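Listeria nuclear targeted protein A (Listeria monocytogenes, PDB 4CIH) relieves repression of interferon-stimulated host genes by blocking recruitment of the chromatin repressor BAHD1 to them. Local coordinates at residues D78-A81 with F82-F86; L132-A135 with L136-K140; K93-R96 with I97-I101. The protein carries 2 engineered substitutions. All coordinates share one frame; numbering follows the deposited sequence.

Contact 1 of 3, residues D78-A81 with F82-F86; sequences DTEA and FKKIF
Four successive i to i+4 hydrogen bonds, Phe82 N to Asp78 O, Lys83 N to Thr79 O, Lys84 N to Glu80 O and Ile85 N to Ala81 O, wind residues 78-86 into the first turns of helix 77-103. They differ in length: Lys84 N approaches Glu80 O at 2.6 Å, whereas Phe82 N lies 3.2 Å from Asp78 O. Among the side chains, Glu80 bridges to the next turn. A bend at its second torsion (chi2 87°) turns the carboxylate forward along the helix, where OE1 lies 3.2 Å from Lys83 CD and OE2 stays 4.0 Å from Lys84 CB. The lysine tip is less close, Glu80 OE1 and Lys83 NZ being 4.0 Å apart, beyond a salt bridge. Ser72 OG instead joins the two, hydrogen-bonding to both. On another flank, Phe82 CB lies 3.2 Å from Thr79 O, which meets the ring at its edge, and the ring continues inward to Ile12 and Ile69. Ile85 CG2 packs 3.3 Å from Ala81 O. The helix is thus amphipathic here, with buried Phe82 and Ile85 serving the bundle, while the opposite charges of Glu80 and Lys83 may still attract each other weakly, their ends held to a common serine hydroxyl.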
loop_
_atom_site.group_PDB
_atom_site.type_symbol
_atom_site.label_atom_id
_atom_site.label_comp_id
_atom_site.label_asym_id
_atom_site.label_seq_id
_atom_site.Cartn_x
_atom_site.Cartn_y
_atom_site.Cartn_z
ATOM N N ASP A 78 -17.454 -7.880 -7.480
ATOM C CA ASP A 78 -16.330 -8.215 -6.602
ATOM C C ASP A 78 -15.070 -7.476 -7.031
ATOM O O ASP A 78 -14.219 -7.145 -6.204
ATOM C CB ASP A 78 -16.161 -9.726 -6.492
ATOM C CG ASP A 78 -17.139 -10.322 -5.505
ATOM O OD1 ASP A 78 -17.629 -9.541 -4.663
ATOM O OD2 ASP A 78 -17.436 -11.540 -5.553
ATOM N N THR A 79 -15.016 -7.116 -8.311
ATOM C CA THR A 79 -13.870 -6.336 -8.824
ATOM C C THR A 79 -13.768 -4.847 -8.431
ATOM O O THR A 79 -12.785 -4.450 -7.799
ATOM C CB THR A 79 -13.641 -6.563 -10.317
ATOM O OG1 THR A 79 -13.262 -5.332 -10.966
ATOM C CG2 THR A 79 -14.834 -7.136 -10.958
ATOM N N GLU A 80 -14.729 -4.001 -8.809
ATOM C CA GLU A 80 -14.587 -2.595 -8.453
ATOM C C GLU A 80 -14.442 -2.495 -6.963
ATOM O O GLU A 80 -13.661 -1.671 -6.474
ATOM C CB GLU A 80 -15.795 -1.720 -8.842
ATOM C CG GLU A 80 -16.208 -0.704 -7.747
ATOM C CD GLU A 80 -15.470 0.652 -7.806
ATOM O OE1 GLU A 80 -14.365 0.719 -8.354
ATOM O OE2 GLU A 80 -15.980 1.684 -7.318
ATOM N N ALA A 81 -15.258 -3.272 -6.260
ATOM C CA ALA A 81 -15.243 -3.350 -4.810
ATOM C C ALA A 81 -13.810 -3.444 -4.360
ATOM O O ALA A 81 -13.372 -2.625 -3.548
ATOM C CB ALA A 81 -16.032 -4.565 -4.343
ATOM N N PHE A 82 -13.078 -4.394 -4.949
ATOM C CA PHE A 82 -11.651 -4.646 -4.691
ATOM C C PHE A 82 -10.745 -3.467 -5.013
ATOM O O PHE A 82 -9.814 -3.144 -4.264
ATOM C CB PHE A 82 -11.186 -5.886 -5.491
ATOM C CG PHE A 82 -9.707 -5.936 -5.710
ATOM C CD1 PHE A 82 -8.849 -6.196 -4.640
ATOM C CD2 PHE A 82 -9.160 -5.717 -6.980
ATOM C CE1 PHE A 82 -7.480 -6.204 -4.811
ATOM C CE2 PHE A 82 -7.796 -5.768 -7.155
ATOM C CZ PHE A 82 -6.961 -5.988 -6.070
ATOM N N LYS A 83 -10.980 -2.856 -6.170
ATOM C CA LYS A 83 -10.198 -1.691 -6.565
ATOM C C LYS A 83 -10.478 -0.603 -5.538
ATOM O O LYS A 83 -9.566 0.123 -5.129
ATOM C CB LYS A 83 -10.565 -1.265 -8.006
ATOM C CG LYS A 83 -10.153 0.144 -8.462
ATOM C CD LYS A 83 -11.183 1.237 -8.233
ATOM C CE LYS A 83 -10.750 2.571 -8.878
ATOM N NZ LYS A 83 -11.549 2.999 -10.065
ATOM N N LYS A 84 -11.749 -0.475 -5.149
ATOM C CA LYS A 84 -12.244 0.670 -4.361
ATOM C C LYS A 84 -11.586 0.640 -3.007
ATOM O O LYS A 84 -11.144 1.663 -2.494
ATOM C CB LYS A 84 -13.770 0.585 -4.205
ATOM C CG LYS A 84 -14.308 1.447 -3.083
ATOM C CD LYS A 84 -15.829 1.484 -3.110
ATOM C CE LYS A 84 -16.353 2.126 -1.851
ATOM N NZ LYS A 84 -17.268 1.161 -1.170
ATOM N N ILE A 85 -11.525 -0.558 -2.439
ATOM C CA ILE A 85 -10.793 -0.785 -1.215
ATOM C C ILE A 85 -9.297 -0.700 -1.493
ATOM O O ILE A 85 -8.603 0.130 -0.895
ATOM C CB ILE A 85 -11.164 -2.136 -0.579
ATOM C CG1 ILE A 85 -10.472 -2.312 0.766
ATOM C CG2 ILE A 85 -10.844 -3.296 -1.501
ATOM C CD1 ILE A 85 -11.405 -2.143 1.934
ATOM N N PHE A 86 -8.796 -1.530 -2.404
ATOM C CA PHE A 86 -7.354 -1.579 -2.659
ATOM C C PHE A 86 -6.783 -0.183 -2.899
ATOM O O PHE A 86 -5.673 0.105 -2.506
ATOM C CB PHE A 86 -7.076 -2.512 -3.833
ATOM C CG PHE A 86 -5.668 -2.458 -4.356
ATOM C CD1 PHE A 86 -5.229 -1.378 -5.123
ATOM C CD2 PHE A 86 -4.811 -3.530 -4.162
ATOM C CE1 PHE A 86 -3.946 -1.348 -5.628
ATOM C CE2 PHE A 86 -3.529 -3.505 -4.644
ATOM C CZ PHE A 86 -3.089 -2.411 -5.379
#

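Contact 2 of 3, residues L132-A135 with L136-K140; sequences LQTA and LNNLK
Gln133 and Asn137, one helical turn apart near the end of helix 121-139, show how i, i+4 amides can meet without stacking. Asn137 can be followed outward. Its CB lies 3.1 Å from Thr134 O. With CG placed beside the backbone N and anti to the carbonyl carbon (chi1 -85°), the chain turns back over the preceding turn, and CG comes to 3.6 Å from Gln133 O. At the tip, OD1 lies 3.4 Å from Gln133 NE2, while ND2 is 3.8 Å from that same nitrogen. The side chains cross at a slant, their amide planes 62° apart. Gln133 bends at its second torsion to bring NE2 here, and its other amide atom, OE1, accepts a hydrogen bond from Leu145 N, which restrains the amide's rotation.

Next along the surface, Thr134 and Asn138 run alongside one another and point the same way, with Thr134 CG2 3.4 Å from Asn138 ND2. Beneath, the backbone bonds include Asn137 N to Gln133 O, nearly straight at 171°, and Leu139 N to Ala135 O. Lys140, with positive phi, is the C-prime residue of a Schellman motif that ends the helix: Val141 N pairs with Leu136 O, and Lys140 N weakly with Asn137 O. Leu132 and Leu136 are both buried, but the very close approach of their side chains is doubtful in the model. In the four-helical bundle this segment lies against helix 77-103, where Leu132 packs on Phe82 and Trp89, Leu139 touches Phe82, and Asn138 touches Asp78.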
loop_
_atom_site.group_PDB
_atom_site.type_symbol
_atom_site.label_atom_id
_atom_site.label_comp_id
_atom_site.label_asym_id
_atom_site.label_seq_id
_atom_site.Cartn_x
_atom_site.Cartn_y
_atom_site.Cartn_z
ATOM N N LEU A 132 -10.140 -5.855 2.169
ATOM C CA LEU A 132 -9.294 -6.183 1.000
ATOM C C LEU A 132 -9.168 -7.680 0.932
ATOM O O LEU A 132 -9.243 -8.283 -0.158
ATOM C CB LEU A 132 -7.894 -5.583 1.105
ATOM C CG LEU A 132 -7.138 -5.554 -0.236
ATOM C CD1 LEU A 132 -5.724 -5.060 -0.075
ATOM C CD2 LEU A 132 -7.089 -6.930 -0.883
ATOM N N GLN A 133 -9.011 -8.248 2.131
ATOM C CA GLN A 133 -8.791 -9.657 2.361
ATOM C C GLN A 133 -10.012 -10.456 1.954
ATOM O O GLN A 133 -9.894 -11.449 1.273
ATOM C CB GLN A 133 -8.478 -9.912 3.839
ATOM C CG GLN A 133 -8.140 -11.375 4.121
ATOM C CD GLN A 133 -7.115 -11.961 3.119
ATOM O OE1 GLN A 133 -5.946 -11.542 3.073
ATOM N NE2 GLN A 133 -7.575 -12.881 2.286
ATOM N N THR A 134 -11.197 -10.049 2.390
ATOM C CA THR A 134 -12.386 -10.672 1.814
ATOM C C THR A 134 -12.341 -10.499 0.296
ATOM O O THR A 134 -12.233 -11.477 -0.461
ATOM C CB THR A 134 -13.679 -10.131 2.448
ATOM O OG1 THR A 134 -13.703 -10.521 3.825
ATOM C CG2 THR A 134 -14.922 -10.686 1.743
ATOM N N ALA A 135 -12.316 -9.247 -0.127
ATOM C CA ALA A 135 -12.213 -8.860 -1.542
ATOM C C ALA A 135 -11.258 -9.713 -2.399
ATOM O O ALA A 135 -11.493 -9.902 -3.594
ATOM C CB ALA A 135 -11.854 -7.359 -1.658
ATOM N N LEU A 136 -10.154 -10.173 -1.821
ATOM C CA LEU A 136 -9.249 -11.069 -2.558
ATOM C C LEU A 136 -9.839 -12.486 -2.565
ATOM O O LEU A 136 -9.942 -13.165 -3.615
ATOM C CB LEU A 136 -7.855 -11.058 -1.909
ATOM C CG LEU A 136 -6.854 -9.899 -2.095
ATOM C CD1 LEU A 136 -5.996 -9.743 -0.853
ATOM C CD2 LEU A 136 -5.936 -10.059 -3.305
ATOM N N ASN A 137 -10.266 -12.924 -1.382
ATOM C CA ASN A 137 -10.958 -14.208 -1.241
ATOM C C ASN A 137 -12.143 -14.280 -2.203
ATOM O O ASN A 137 -12.469 -15.341 -2.736
ATOM C CB ASN A 137 -11.469 -14.397 0.203
ATOM C CG ASN A 137 -10.421 -14.974 1.124
ATOM O OD1 ASN A 137 -9.342 -15.375 0.693
ATOM N ND2 ASN A 137 -10.724 -15.005 2.402
ATOM N N ASN A 138 -12.805 -13.141 -2.407
ATOM C CA ASN A 138 -13.991 -13.143 -3.260
ATOM C C ASN A 138 -13.571 -13.211 -4.728
ATOM O O ASN A 138 -14.215 -13.867 -5.558
ATOM C CB ASN A 138 -14.981 -12.014 -2.890
ATOM C CG ASN A 138 -15.682 -12.271 -1.553
ATOM O OD1 ASN A 138 -15.407 -13.273 -0.893
ATOM N ND2 ASN A 138 -16.590 -11.379 -1.150
ATOM N N LEU A 139 -12.412 -12.614 -4.994
ATOM C CA LEU A 139 -11.751 -12.678 -6.280
ATOM C C LEU A 139 -11.187 -14.095 -6.459
ATOM O O LEU A 139 -10.950 -14.576 -7.583
ATOM C CB LEU A 139 -10.619 -11.627 -6.289
ATOM C CG LEU A 139 -10.867 -10.125 -6.494
ATOM C CD1 LEU A 139 -9.519 -9.486 -6.744
ATOM C CD2 LEU A 139 -11.727 -9.793 -7.695
ATOM N N LYS A 140 -10.979 -14.775 -5.339
ATOM C CA LYS A 140 -10.523 -16.170 -5.361
ATOM C C LYS A 140 -9.019 -16.201 -5.657
ATOM O O LYS A 140 -8.515 -17.063 -6.373
ATOM C CB LYS A 140 -11.338 -16.965 -6.375
ATOM C CG LYS A 140 -12.815 -17.100 -5.997
ATOM C CD LYS A 140 -13.489 -18.190 -6.823
ATOM C CE LYS A 140 -14.855 -18.532 -6.272
ATOM N NZ LYS A 140 -15.830 -18.467 -7.397
#

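Contact 3 of 3, residues K93-R96 with I97-I101; sequences KIER and IQVTI
Glu95 extends its CG opposite the backbone N (chi1 -164°) and then bends at its second torsion (chi2 46°), so that the carboxylate folds across the branch of Val99 on the following turn. There OE2 lies 3.2 Å from Val99 CG2, and the aliphatic CG of Glu95 is 3.7 Å from the same methyl. Val99 turns CG2 to the side of its own backbone N, which also sets it 3.0 Å from Glu95 O. Ile97 brings CD1 to 3.4 Å from Lys93 O. Main-chain bonds hold these groups in step: Ile97 N to Lys93 O, Gln98 N to Ile94 O, and Val99 N to Glu95 O, the last 2.7 Å long. Gln98 CB rests 3.0 Å from Glu95 O, while its amide leads elsewhere, NE2 making a weak hydrogen bond to Asp102.

Ile94 and Ile97 face helices 8-34 and 42-63, packing on Phe19 and Met56 respectively, whereas Glu95 and Val99 lean against Ser110 of helix 109-117. Across the turn itself, then, the chemistry is backbone hydrogen bonding plus carboxylate-to-methyl packing, and the cationic ends of Lys93 and Arg96 are paired elsewhere, through long, weak ion pairs with Glu23 of helix 8-34.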
loop_
_atom_site.group_PDB
_atom_site.type_symbol
_atom_site.label_atom_id
_atom_site.label_comp_id
_atom_site.label_asym_id
_atom_site.label_seq_id
_atom_site.Cartn_x
_atom_site.Cartn_y
_atom_site.Cartn_z
ATOM N N LYS A 93 -1.176 2.961 3.372
ATOM C CA LYS A 93 0.107 2.338 3.659
ATOM C C LYS A 93 1.188 3.143 2.998
ATOM O O LYS A 93 2.298 3.293 3.505
ATOM C CB LYS A 93 0.125 0.942 3.056
ATOM C CG LYS A 93 -0.872 -0.013 3.696
ATOM C CD LYS A 93 -0.233 -1.297 4.212
ATOM C CE LYS A 93 -0.539 -1.496 5.694
ATOM N NZ LYS A 93 -0.652 -2.923 6.126
ATOM N N ILE A 94 0.887 3.700 1.851
ATOM C CA ILE A 94 1.906 4.553 1.305
ATOM C C ILE A 94 2.000 5.818 2.151
ATOM O O ILE A 94 3.038 6.092 2.746
ATOM C CB ILE A 94 1.596 4.876 -0.127
ATOM C CG1 ILE A 94 1.920 3.632 -0.949
ATOM C CG2 ILE A 94 2.318 6.133 -0.530
ATOM C CD1 ILE A 94 1.142 3.548 -2.247
ATOM N N GLU A 95 0.914 6.585 2.195
ATOM C CA GLU A 95 0.943 7.811 2.944
ATOM C C GLU A 95 1.656 7.517 4.247
ATOM O O GLU A 95 2.698 8.126 4.556
ATOM C CB GLU A 95 -0.491 8.306 3.159
ATOM C CG GLU A 95 -0.658 9.755 3.600
ATOM C CD GLU A 95 0.178 10.771 2.830
ATOM O OE1 GLU A 95 0.385 10.610 1.613
ATOM O OE2 GLU A 95 0.611 11.771 3.455
ATOM N N ARG A 96 1.157 6.534 4.986
ATOM C CA ARG A 96 1.690 6.305 6.334
ATOM C C ARG A 96 3.196 6.115 6.426
ATOM O O ARG A 96 3.818 6.613 7.360
ATOM C CB ARG A 96 0.913 5.211 7.093
ATOM C CG ARG A 96 1.075 5.343 8.588
ATOM C CD ARG A 96 0.414 4.230 9.359
ATOM N NE ARG A 96 1.112 2.967 9.139
ATOM C CZ ARG A 96 0.571 1.798 9.402
ATOM N NH1 ARG A 96 -0.669 1.761 9.870
ATOM N NH2 ARG A 96 1.275 0.684 9.199
ATOM N N ILE A 97 3.805 5.424 5.462
ATOM C CA ILE A 97 5.261 5.443 5.382
ATOM C C ILE A 97 5.768 6.856 5.117
ATOM O O ILE A 97 6.460 7.434 5.960
ATOM C CB ILE A 97 5.839 4.477 4.335
ATOM C CG1 ILE A 97 5.536 3.043 4.744
ATOM C CG2 ILE A 97 7.356 4.631 4.281
ATOM C CD1 ILE A 97 5.507 2.082 3.579
ATOM N N GLN A 98 5.420 7.407 3.952
ATOM C CA GLN A 98 5.714 8.798 3.645
ATOM C C GLN A 98 5.738 9.669 4.888
ATOM O O GLN A 98 6.680 10.418 5.163
ATOM C CB GLN A 98 4.653 9.329 2.681
ATOM C CG GLN A 98 4.963 10.696 2.106
ATOM C CD GLN A 98 6.256 10.702 1.319
ATOM O OE1 GLN A 98 6.297 10.241 0.180
ATOM N NE2 GLN A 98 7.323 11.223 1.926
ATOM N N VAL A 99 4.669 9.546 5.650
ATOM C CA VAL A 99 4.373 10.456 6.724
ATOM C C VAL A 99 5.429 10.294 7.798
ATOM O O VAL A 99 6.000 11.282 8.261
ATOM C CB VAL A 99 2.955 10.136 7.214
ATOM C CG1 VAL A 99 2.632 10.788 8.549
ATOM C CG2 VAL A 99 1.970 10.566 6.135
ATOM N N THR A 100 5.742 9.042 8.145
ATOM C CA THR A 100 6.717 8.827 9.198
ATOM C C THR A 100 8.112 9.284 8.852
ATOM O O THR A 100 8.817 9.792 9.726
ATOM C CB THR A 100 6.711 7.431 9.859
ATOM O OG1 THR A 100 8.066 7.040 10.144
ATOM C CG2 THR A 100 6.097 6.395 8.963
ATOM N N ILE A 101 8.518 9.139 7.596
ATOM C CA ILE A 101 9.862 9.591 7.231
ATOM C C ILE A 101 9.932 11.097 7.193
ATOM O O ILE A 101 10.937 11.703 7.606
ATOM C CB ILE A 101 10.436 9.011 5.920
ATOM C CG1 ILE A 101 11.894 9.466 5.786
ATOM C CG2 ILE A 101 9.677 9.493 4.691
ATOM C CD1 ILE A 101 12.769 8.959 6.913
#

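Overall arrangement
All three contacts are local, short runs of helix at three places in the LntA bundle. Contacts 1 and 3 share helix 77-103, yet their centres are about 22 Å apart and fall on opposite sides of the chain's centre. Contact 2, on helix 121-139, touches contact 1 directly by packing, their centres about 9 Å apart, and lies about 25 Å from contact 3 between centres. Contacts 1 and 2 include two and three exposed residues among those that touch; contact 3, nearest the middle of the chain, has four buried and none exposed. Side-chain chemistry differs too: opposite charges in contact 1, amides at a helix end in contact 2, carboxylate against methyl in contact 3.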